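Local coordinates for protein iota-carrageenase (Alteromonas sp., PDB 1H80) that hydrolyses the 1,4-beta-D-linkages of iota-carrageenans, sulfated galactans of red algal cell walls, inside the chain and with inversion of anomeric configuration, at residues A[132-137]-A[148-153]; A[97-102]-A[120-125]; A[177-182]-A[192-197]. All blocks are in the same frame, centred on the assembly; numbering follows the deposited sequence.

Contact 1: A[132-137]-A[148-153]; sequences LAVFKL and FTIDDN. With NA (sodium ion), chain H.
F148 holds its CG between the backbone N and the carbonyl carbon (chi1 55°), while F135 turns CG away from its own carbonyl carbon (chi1 -77°), and the two rings thereby meet inside the right-handed parallel beta-helix. The F148 CZ atom lies 3.9 Å from F135 CE1, near the plane of the F135 ring and at its edge, whereas F135 comes to the F148 ring obliquely. Next to this pair, V134 sits at the corner where strand 132-133 gives way to strand 135-137 on another face of the coil. Its CG2 reaches I150 CD1 at 3.9 Å, the two side chains running at a slant to each other, and its CG1 stands more loosely against F148 CE1 at 4.4 Å. Within 148-153, I150 CG1 lies in the plane of the F148 ring, at its edge. All four side chains are buried and entirely apolar, so the two walls of the coil are joined through its interior by apolar packing. The F135 ring also meets F100, and the F148 ring meets F120, both in the neighbouring coil. The polar link lies at the end of the contact: a sodium ion, bound as well by T155, I156 and F157, takes the L132 carbonyl O at 2.2 Å and a water at 2.4 Å. That water donates to D152 OD2 over 2.9 Å.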
# COMPACT_ATOMS: atom_id res chain seq x y z
N LEU A 132 5.03 -10.77 6.67
CA LEU A 132 6.20 -10.07 6.15
C LEU A 132 5.94 -8.77 5.40
O LEU A 132 5.03 -8.68 4.59
CB LEU A 132 6.95 -10.99 5.18
CG LEU A 132 7.63 -12.25 5.71
CD1 LEU A 132 8.02 -13.14 4.54
CD2 LEU A 132 8.85 -11.86 6.53
N ALA A 133 6.77 -7.78 5.69
CA ALA A 133 6.72 -6.49 5.01
C ALA A 133 8.16 -6.27 4.59
O ALA A 133 9.08 -6.78 5.23
CB ALA A 133 6.27 -5.39 5.96
N VAL A 134 8.38 -5.56 3.49
CA VAL A 134 9.74 -5.31 3.03
C VAL A 134 10.34 -4.14 3.82
O VAL A 134 11.45 -4.25 4.35
CB VAL A 134 9.77 -5.00 1.53
CG1 VAL A 134 11.19 -4.74 1.07
CG2 VAL A 134 9.17 -6.16 0.75
N PHE A 135 9.60 -3.04 3.89
CA PHE A 135 10.04 -1.86 4.63
C PHE A 135 8.96 -1.36 5.57
O PHE A 135 7.78 -1.34 5.22
CB PHE A 135 10.34 -0.67 3.70
CG PHE A 135 11.65 -0.76 2.97
CD1 PHE A 135 11.73 -1.37 1.73
CD2 PHE A 135 12.80 -0.20 3.53
CE1 PHE A 135 12.94 -1.42 1.04
CE2 PHE A 135 14.01 -0.25 2.86
CZ PHE A 135 14.08 -0.86 1.61
N LYS A 136 9.37 -0.98 6.77
CA LYS A 136 8.45 -0.36 7.71
C LYS A 136 9.15 0.96 8.00
O LYS A 136 10.27 0.98 8.50
CB LYS A 136 8.29 -1.16 9.01
CG LYS A 136 7.32 -0.47 9.96
CD LYS A 136 7.00 -1.29 11.19
CE LYS A 136 6.01 -0.55 12.08
NZ LYS A 136 5.63 -1.34 13.28
N LEU A 137 8.49 2.05 7.64
CA LEU A 137 9.06 3.38 7.83
C LEU A 137 8.46 4.06 9.04
O LEU A 137 7.27 3.91 9.32
CB LEU A 137 8.81 4.24 6.59
CG LEU A 137 9.16 3.60 5.24
CD1 LEU A 137 8.84 4.59 4.13
CD2 LEU A 137 10.63 3.20 5.21
N PHE A 148 12.94 -2.21 -7.56
CA PHE A 148 13.03 -3.63 -7.29
C PHE A 148 11.67 -4.26 -7.47
O PHE A 148 10.65 -3.57 -7.57
CB PHE A 148 13.61 -3.90 -5.90
CG PHE A 148 12.88 -3.22 -4.78
CD1 PHE A 148 11.82 -3.85 -4.14
CD2 PHE A 148 13.29 -1.96 -4.33
CE1 PHE A 148 11.18 -3.24 -3.06
CE2 PHE A 148 12.65 -1.34 -3.25
CZ PHE A 148 11.59 -1.99 -2.62
N THR A 149 11.68 -5.57 -7.59
CA THR A 149 10.47 -6.34 -7.77
C THR A 149 10.30 -7.19 -6.52
O THR A 149 11.27 -7.67 -5.95
CB THR A 149 10.58 -7.27 -9.00
OG1 THR A 149 10.71 -6.47 -10.18
CG2 THR A 149 9.35 -8.16 -9.12
N ILE A 150 9.05 -7.34 -6.10
CA ILE A 150 8.75 -8.13 -4.93
C ILE A 150 7.90 -9.31 -5.37
O ILE A 150 6.77 -9.13 -5.82
CB ILE A 150 7.95 -7.32 -3.89
CG1 ILE A 150 8.72 -6.06 -3.51
CG2 ILE A 150 7.66 -8.19 -2.67
CD1 ILE A 150 7.90 -5.06 -2.73
N ASP A 151 8.46 -10.51 -5.28
CA ASP A 151 7.72 -11.72 -5.62
C ASP A 151 7.06 -12.16 -4.32
O ASP A 151 7.66 -12.85 -3.50
CB ASP A 151 8.66 -12.81 -6.13
CG ASP A 151 8.78 -12.82 -7.64
OD1 ASP A 151 8.36 -11.84 -8.29
OD2 ASP A 151 9.31 -13.82 -8.18
N ASP A 152 5.82 -11.72 -4.14
CA ASP A 152 5.06 -12.02 -2.94
C ASP A 152 4.44 -13.41 -3.05
O ASP A 152 4.50 -14.06 -4.09
CB ASP A 152 3.95 -10.98 -2.77
CG ASP A 152 3.51 -10.81 -1.33
OD1 ASP A 152 3.79 -11.68 -0.49
OD2 ASP A 152 2.86 -9.78 -1.05
N ASN A 153 3.86 -13.86 -1.94
CA ASN A 153 3.19 -15.15 -1.89
C ASN A 153 1.96 -14.93 -1.01
O ASN A 153 1.72 -15.65 -0.05
CB ASN A 153 4.10 -16.21 -1.28
CG ASN A 153 3.49 -17.59 -1.31
OD1 ASN A 153 2.87 -17.98 -2.31
ND2 ASN A 153 3.65 -18.34 -0.23
NA NA H . 3.30 -8.71 3.15
O HOH W 1 4.22 -8.12 0.97

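Contact 2: A[97-102]-A[120-125]; sequences HRLFEV and FLVDFK
Inside one coil of the parallel beta-helix, a leucine at the corner between two faces meets side chains from a strand on the facing wall and from the loop that follows it. L99 is this corner residue, set between strands 97-98 and 100-102, and its CD1 methyl does all the touching. It meets V122 CG1 tip to tip at 3.7 Å and also stands 4.1 Å from F124 CE1, approaching that ring at its edge, near the ring plane. V122 presents CG1 by holding it anti to the backbone N (chi1 168°). F124 comes from the direction opposite to L99, just beyond the strand, where the chain leaves the wall. Within its own segment the leucine also packs: its CB lies over the centre of the F100 ring, 3.7 Å above the plane, covering one face of a phenylalanine that in turn meets F113 and F135. Outside the apolar interior 120-125 carries charges. At the end of strand 120-123, D123 makes an Asx turn, OD1 accepting from K125 N at 2.9 Å, and the lysine side chain curls back to the same oxygen. K125 NZ approaches D123 OD1 to 2.8 Å, as a salt bridge, from the opposite face of the carboxylate plane to K125 N, both donors lying well out of that plane.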
# COMPACT_ATOMS: atom_id res chain seq x y z
N HIS A 97 7.08 -9.49 11.01
CA HIS A 97 8.45 -9.23 10.61
C HIS A 97 8.60 -8.33 9.40
O HIS A 97 7.70 -8.23 8.56
CB HIS A 97 9.15 -10.55 10.32
CG HIS A 97 9.15 -11.50 11.48
ND1 HIS A 97 8.97 -12.85 11.33
CD2 HIS A 97 9.33 -11.28 12.80
CE1 HIS A 97 9.03 -13.43 12.52
NE2 HIS A 97 9.25 -12.50 13.43
N ARG A 98 9.74 -7.66 9.32
CA ARG A 98 10.05 -6.78 8.20
C ARG A 98 11.51 -7.03 7.85
O ARG A 98 12.32 -7.34 8.72
CB ARG A 98 9.87 -5.31 8.59
CG ARG A 98 8.54 -4.97 9.23
CD ARG A 98 8.64 -5.00 10.74
NE ARG A 98 7.36 -4.74 11.39
CZ ARG A 98 7.21 -4.55 12.69
NH1 ARG A 98 8.27 -4.59 13.50
NH2 ARG A 98 6.01 -4.33 13.20
N LEU A 99 11.84 -6.92 6.57
CA LEU A 99 13.22 -7.12 6.16
C LEU A 99 14.00 -5.91 6.65
O LEU A 99 15.06 -6.04 7.26
CB LEU A 99 13.33 -7.19 4.63
CG LEU A 99 12.82 -8.44 3.91
CD1 LEU A 99 12.98 -8.23 2.41
CD2 LEU A 99 13.60 -9.66 4.36
N PHE A 100 13.43 -4.72 6.42
CA PHE A 100 14.08 -3.47 6.79
C PHE A 100 13.18 -2.52 7.56
O PHE A 100 12.03 -2.31 7.20
CB PHE A 100 14.55 -2.75 5.52
CG PHE A 100 15.21 -3.66 4.52
CD1 PHE A 100 16.40 -4.29 4.82
CD2 PHE A 100 14.62 -3.88 3.27
CE1 PHE A 100 17.01 -5.14 3.90
CE2 PHE A 100 15.22 -4.72 2.34
CZ PHE A 100 16.42 -5.35 2.66
N GLU A 101 13.73 -1.93 8.61
CA GLU A 101 12.99 -0.96 9.40
C GLU A 101 13.76 0.35 9.30
O GLU A 101 14.98 0.36 9.44
CB GLU A 101 12.86 -1.42 10.85
CG GLU A 101 12.10 -2.73 10.97
CD GLU A 101 11.72 -3.07 12.40
OE1 GLU A 101 12.61 -3.09 13.27
OE2 GLU A 101 10.52 -3.33 12.64
N VAL A 102 13.05 1.44 9.03
CA VAL A 102 13.70 2.73 8.87
C VAL A 102 13.04 3.78 9.75
O VAL A 102 11.99 4.32 9.41
CB VAL A 102 13.62 3.21 7.40
CG1 VAL A 102 14.57 4.38 7.18
CG2 VAL A 102 13.95 2.05 6.47
N PHE A 120 16.39 -5.25 -8.65
CA PHE A 120 16.65 -6.57 -8.11
C PHE A 120 15.37 -7.23 -7.65
O PHE A 120 14.28 -6.69 -7.83
CB PHE A 120 17.63 -6.49 -6.94
CG PHE A 120 17.17 -5.62 -5.81
CD1 PHE A 120 17.30 -4.23 -5.89
CD2 PHE A 120 16.59 -6.17 -4.68
CE1 PHE A 120 16.88 -3.42 -4.85
CE2 PHE A 120 16.16 -5.37 -3.63
CZ PHE A 120 16.30 -3.99 -3.71
N LEU A 121 15.51 -8.39 -7.03
CA LEU A 121 14.36 -9.13 -6.58
C LEU A 121 14.31 -9.38 -5.08
O LEU A 121 15.31 -9.74 -4.46
CB LEU A 121 14.32 -10.48 -7.29
CG LEU A 121 13.19 -11.43 -6.91
CD1 LEU A 121 11.89 -10.91 -7.47
CD2 LEU A 121 13.48 -12.82 -7.47
N VAL A 122 13.14 -9.15 -4.50
CA VAL A 122 12.89 -9.46 -3.09
C VAL A 122 11.96 -10.65 -3.28
O VAL A 122 10.88 -10.51 -3.85
CB VAL A 122 12.15 -8.33 -2.36
CG1 VAL A 122 11.68 -8.83 -1.00
CG2 VAL A 122 13.08 -7.15 -2.18
N ASP A 123 12.38 -11.82 -2.80
CA ASP A 123 11.60 -13.03 -2.99
C ASP A 123 11.00 -13.63 -1.72
O ASP A 123 11.73 -14.01 -0.80
CB ASP A 123 12.50 -14.06 -3.68
CG ASP A 123 11.76 -15.28 -4.17
OD1 ASP A 123 10.51 -15.27 -4.18
OD2 ASP A 123 12.43 -16.26 -4.57
N PHE A 124 9.67 -13.70 -1.67
CA PHE A 124 8.96 -14.27 -0.53
C PHE A 124 8.38 -15.63 -0.89
O PHE A 124 7.77 -16.29 -0.04
CB PHE A 124 7.78 -13.38 -0.10
CG PHE A 124 8.17 -12.08 0.54
CD1 PHE A 124 9.48 -11.82 0.92
CD2 PHE A 124 7.20 -11.12 0.80
CE1 PHE A 124 9.82 -10.63 1.55
CE2 PHE A 124 7.52 -9.92 1.43
CZ PHE A 124 8.83 -9.67 1.81
N LYS A 125 8.56 -16.05 -2.13
CA LYS A 125 8.00 -17.32 -2.60
C LYS A 125 8.34 -18.58 -1.80
O LYS A 125 7.50 -19.47 -1.68
CB LYS A 125 8.35 -17.55 -4.07
CG LYS A 125 7.77 -16.49 -5.01
CD LYS A 125 7.82 -16.92 -6.47
CE LYS A 125 9.24 -17.23 -6.94
NZ LYS A 125 10.14 -16.05 -6.84

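Contact 3: A[177-182]-A[192-197]; sequences GIIERI and GLIQTY
I182 CG2 presses on L193 CD1 at 3.5 Å, tighter than ordinary van der Waals contact between carbons, and the same methyl lies 4.0 Å from L193 CD2. The leucine thus sets both branches of its fork against one isoleucine, and its CD2 also comes 3.6 Å from the backbone I182 O. A second pair stands beside the first: I179 CG2 meets I194 CD1 at 3.9 Å, the two side chains slanting across each other. I179 and I182 both offer CG2, the branch held anti to the backbone N, while I194 extends CD1 from a CG1 turned away from its carbonyl carbon (chi1 -48°). The corner at R181, where the backbone has positive phi (51°), separates I179 from I182, and both still point into the parallel beta-helix. Another corner, at L193, leads into strand 194-196, so the contact runs through the interior from one wall of a coil to the facing wall of the following one. One shell further out, I160 touches I179, I182 and I194, F204 packs on I179 and I194, and F148 and I150 lie against I182. On the outer side of the wall, E180 is held by a salt bridge to R205 and a hydrogen bond to S146. The four side chains that meet are buried and aliphatic, so the join rests on shape and close packing rather than on directional bonds.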
# COMPACT_ATOMS: atom_id res chain seq x y z
N GLY A 177 10.29 12.27 1.00
CA GLY A 177 10.84 11.04 0.47
C GLY A 177 10.25 10.69 -0.87
O GLY A 177 9.24 11.26 -1.30
N ILE A 178 10.91 9.76 -1.54
CA ILE A 178 10.46 9.27 -2.83
C ILE A 178 10.48 7.75 -2.76
O ILE A 178 11.47 7.15 -2.36
CB ILE A 178 11.41 9.70 -3.97
CG1 ILE A 178 11.48 11.22 -4.05
CG2 ILE A 178 10.94 9.10 -5.29
CD1 ILE A 178 12.38 11.74 -5.16
N ILE A 179 9.36 7.14 -3.11
CA ILE A 179 9.24 5.68 -3.14
C ILE A 179 8.84 5.42 -4.57
O ILE A 179 7.75 5.80 -5.00
CB ILE A 179 8.18 5.20 -2.15
CG1 ILE A 179 8.63 5.54 -0.73
CG2 ILE A 179 7.95 3.70 -2.31
CD1 ILE A 179 7.60 5.27 0.34
N GLU A 180 9.72 4.77 -5.33
CA GLU A 180 9.44 4.58 -6.74
C GLU A 180 9.99 3.34 -7.40
O GLU A 180 10.85 2.65 -6.85
CB GLU A 180 10.03 5.76 -7.52
CG GLU A 180 11.54 5.89 -7.26
CD GLU A 180 12.28 6.69 -8.32
OE1 GLU A 180 11.72 7.69 -8.82
OE2 GLU A 180 13.43 6.33 -8.63
N ARG A 181 9.49 3.08 -8.60
CA ARG A 181 9.92 1.95 -9.41
C ARG A 181 9.91 0.62 -8.68
O ARG A 181 10.94 -0.02 -8.51
CB ARG A 181 11.32 2.22 -9.95
CG ARG A 181 11.42 3.49 -10.78
CD ARG A 181 12.84 3.73 -11.25
NE ARG A 181 13.30 2.67 -12.14
CZ ARG A 181 14.57 2.51 -12.51
NH1 ARG A 181 15.50 3.34 -12.06
NH2 ARG A 181 14.90 1.52 -13.33
N ILE A 182 8.72 0.20 -8.26
CA ILE A 182 8.58 -1.06 -7.57
C ILE A 182 7.41 -1.82 -8.18
O ILE A 182 6.38 -1.24 -8.51
CB ILE A 182 8.32 -0.86 -6.06
CG1 ILE A 182 9.49 -0.09 -5.44
CG2 ILE A 182 8.18 -2.22 -5.38
CD1 ILE A 182 9.25 0.33 -4.00
N GLY A 192 -1.03 -5.26 -0.48
CA GLY A 192 -0.52 -4.73 -1.72
C GLY A 192 0.85 -4.11 -1.53
O GLY A 192 1.59 -4.47 -0.61
N LEU A 193 1.18 -3.15 -2.38
CA LEU A 193 2.49 -2.54 -2.34
C LEU A 193 2.73 -1.51 -1.24
O LEU A 193 3.60 -1.70 -0.39
CB LEU A 193 2.78 -1.94 -3.72
CG LEU A 193 4.17 -1.38 -4.01
CD1 LEU A 193 5.26 -2.30 -3.49
CD2 LEU A 193 4.29 -1.19 -5.52
N ILE A 194 1.94 -0.44 -1.24
CA ILE A 194 2.08 0.61 -0.24
C ILE A 194 0.85 0.80 0.62
O ILE A 194 -0.27 0.74 0.13
CB ILE A 194 2.28 2.01 -0.90
CG1 ILE A 194 3.35 1.95 -1.99
CG2 ILE A 194 2.63 3.04 0.17
CD1 ILE A 194 4.73 1.59 -1.49
N GLN A 195 1.05 1.01 1.92
CA GLN A 195 -0.07 1.37 2.77
C GLN A 195 0.48 2.55 3.56
O GLN A 195 1.55 2.45 4.17
CB GLN A 195 -0.54 0.27 3.72
CG GLN A 195 -1.73 0.80 4.54
CD GLN A 195 -2.70 -0.26 5.02
OE1 GLN A 195 -3.71 0.07 5.65
NE2 GLN A 195 -2.41 -1.51 4.72
N THR A 196 -0.25 3.66 3.54
CA THR A 196 0.18 4.87 4.23
C THR A 196 -0.63 5.18 5.47
O THR A 196 -1.86 5.14 5.44
CB THR A 196 0.08 6.09 3.31
OG1 THR A 196 -1.31 6.35 3.02
CG2 THR A 196 0.82 5.84 2.01
N TYR A 197 0.07 5.50 6.56
CA TYR A 197 -0.59 5.84 7.82
C TYR A 197 -0.25 7.28 8.19
O TYR A 197 -1.14 8.10 8.44
CB TYR A 197 -0.10 4.89 8.91
CG TYR A 197 -0.42 3.45 8.60
CD1 TYR A 197 -1.71 2.95 8.74
CD2 TYR A 197 0.58 2.59 8.14
CE1 TYR A 197 -2.01 1.63 8.44
CE2 TYR A 197 0.29 1.26 7.82
CZ TYR A 197 -1.00 0.79 7.98
OH TYR A 197 -1.27 -0.52 7.68

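How the contacts relate
The three contacts follow one another along the interior of the beta-helix, each joining facing walls. The centres of contacts 1 and 2 lie about 5 Å apart and the two are stacked as neighbouring coils, strand 97-102 beside 132-141 and 120-123 beside 143-151. They are tied by a salt bridge from K125 NZ to D151 OD2 (2.7 Å) and by packing of F135 CZ on F100 CD2 (3.5 Å). Contact 3 lies further along, its centre about 10 Å from that of contact 1: strand 177-185 neighbours 143-151, whereas 160-167 stands between 132-141 and 194-196. I150 CD1 lies 3.9 Å from both L193 CD1 and I182 CG2. The sodium ion bound in contact 1 lies about 5 Å from the F124 side chain.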